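Local coordinates for protein CurB (Lyngbya majuscula, PDB 5KP7) that carries a covalently attached 4'-phosphopantetheine arm and probably serves as an acyl carrier protein holding polyketide intermediates as thioesters, at residues 84-89 with 97-102. Residues are numbered along the deposited sequence; the frame is centred on the assembly and turned at random.
Sequences IELAGA and DLFAAK
Leu98 is the first residue of 97-102 to reach the loop, and it lays its two methyls against backbone oxygens. CD1 of Leu98 sits 3.4 Å from O of Ala87 and also comes up against O of Leu86, while CD2 of Leu98 lies 3.8 Å from O of Glu85. The CB of Ala89 adds a looser apolar touch to CD1 of Leu98, at 4.3 Å. One residue on, Phe99 turns its ring so that Leu86 rests on one face: CD1 of Leu86 stands 3.7 Å from the Phe99 ring centroid, only 8° off the normal, a CH-pi contact. CG of Leu86 lies near CZ of Phe99. With chi1 of Leu86 at -67°, its CG lies beside its own backbone N, and the branch is carried over the ring. Both side chains also pack on Met74 of helix 63-76, and Phe99 reaches Val30 of helix 27-41, which ties this loop and helix 92-102 into the hydrophobic core of the small helical carrier fold. Were Phe99 replaced by an alanine, the Leu86 methyl would probably lose its aromatic seat and a gap would open beside Met74 and Val30. At the end of the segment, the chain of Lys102 bends at chi2 (-60°), then runs straight out to cross Glu85 at about a right angle. NZ of Lys102 donates a hydrogen bond to OE1 of Glu85 at 3.0 Å, part of a salt bridge, arriving from above the carboxylate plane. The chemistry is therefore divided: a buried leucine-phenylalanine contact joins loop to helix, and a charged pair at the partly exposed border probably adds electrostatic attraction.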
# COMPACT_ATOMS: atom_id res chain seq x y z
N ILE B 84 -20.19 -4.43 -0.74
CA ILE B 84 -20.27 -3.48 -1.84
C ILE B 84 -21.70 -3.27 -2.35
O ILE B 84 -21.95 -2.28 -3.01
CB ILE B 84 -19.36 -3.84 -3.04
CG1 ILE B 84 -19.73 -5.20 -3.67
CG2 ILE B 84 -17.91 -3.83 -2.60
CD1 ILE B 84 -19.07 -5.39 -5.01
N GLU B 85 -22.60 -4.20 -2.06
CA GLU B 85 -24.00 -4.04 -2.49
C GLU B 85 -24.72 -2.90 -1.76
O GLU B 85 -25.80 -2.45 -2.19
CB GLU B 85 -24.76 -5.38 -2.40
CG GLU B 85 -24.18 -6.39 -3.37
CD GLU B 85 -24.92 -7.69 -3.50
OE1 GLU B 85 -26.07 -7.80 -3.03
OE2 GLU B 85 -24.34 -8.60 -4.12
N LEU B 86 -24.12 -2.40 -0.67
CA LEU B 86 -24.66 -1.25 0.06
C LEU B 86 -23.97 0.06 -0.26
O LEU B 86 -24.25 1.07 0.40
CB LEU B 86 -24.61 -1.52 1.58
CG LEU B 86 -25.52 -2.62 2.14
CD1 LEU B 86 -26.96 -2.48 1.63
CD2 LEU B 86 -25.03 -4.03 1.87
N ALA B 87 -23.08 0.06 -1.26
CA ALA B 87 -22.37 1.26 -1.68
C ALA B 87 -23.25 2.15 -2.53
O ALA B 87 -24.27 1.70 -3.10
CB ALA B 87 -21.12 0.87 -2.50
N GLY B 88 -22.83 3.40 -2.66
CA GLY B 88 -23.36 4.30 -3.68
C GLY B 88 -24.47 5.22 -3.23
O GLY B 88 -24.92 6.06 -4.02
N ALA B 89 -24.92 5.09 -1.99
CA ALA B 89 -25.99 5.96 -1.47
C ALA B 89 -25.43 7.35 -1.19
O ALA B 89 -24.29 7.48 -0.73
CB ALA B 89 -26.57 5.38 -0.21
N ASP B 97 -33.11 2.65 1.59
CA ASP B 97 -33.72 2.04 0.38
C ASP B 97 -32.93 0.84 -0.11
O ASP B 97 -33.51 -0.16 -0.52
CB ASP B 97 -33.78 3.02 -0.81
CG ASP B 97 -34.64 4.22 -0.55
OD1 ASP B 97 -35.66 4.12 0.16
OD2 ASP B 97 -34.31 5.29 -1.11
N LEU B 98 -31.60 0.97 -0.09
CA LEU B 98 -30.71 -0.13 -0.51
C LEU B 98 -30.92 -1.35 0.36
O LEU B 98 -31.10 -2.44 -0.16
CB LEU B 98 -29.23 0.28 -0.48
CG LEU B 98 -28.72 0.89 -1.78
CD1 LEU B 98 -27.30 1.41 -1.55
CD2 LEU B 98 -28.77 -0.12 -2.92
N PHE B 99 -30.89 -1.15 1.68
CA PHE B 99 -31.11 -2.26 2.62
C PHE B 99 -32.48 -2.91 2.44
O PHE B 99 -32.59 -4.13 2.37
CB PHE B 99 -30.94 -1.79 4.05
CG PHE B 99 -29.50 -1.78 4.54
CD1 PHE B 99 -28.86 -2.97 4.85
CD2 PHE B 99 -28.82 -0.59 4.72
CE1 PHE B 99 -27.55 -2.97 5.30
CE2 PHE B 99 -27.50 -0.58 5.19
CZ PHE B 99 -26.87 -1.78 5.48
N ALA B 100 -33.51 -2.07 2.33
CA ALA B 100 -34.90 -2.56 2.15
C ALA B 100 -35.04 -3.46 0.92
O ALA B 100 -35.71 -4.50 0.99
CB ALA B 100 -35.87 -1.39 2.06
N ALA B 101 -34.40 -3.08 -0.18
CA ALA B 101 -34.43 -3.88 -1.42
C ALA B 101 -33.77 -5.27 -1.29
O ALA B 101 -34.13 -6.17 -2.04
CB ALA B 101 -33.79 -3.10 -2.56
N LYS B 102 -32.82 -5.43 -0.37
CA LYS B 102 -32.11 -6.71 -0.19
C LYS B 102 -32.86 -7.71 0.68
O LYS B 102 -32.67 -8.91 0.52
CB LYS B 102 -30.70 -6.48 0.37
CG LYS B 102 -29.82 -5.57 -0.48
CD LYS B 102 -29.60 -6.11 -1.89
CE LYS B 102 -28.70 -5.18 -2.70
NZ LYS B 102 -28.17 -5.86 -3.91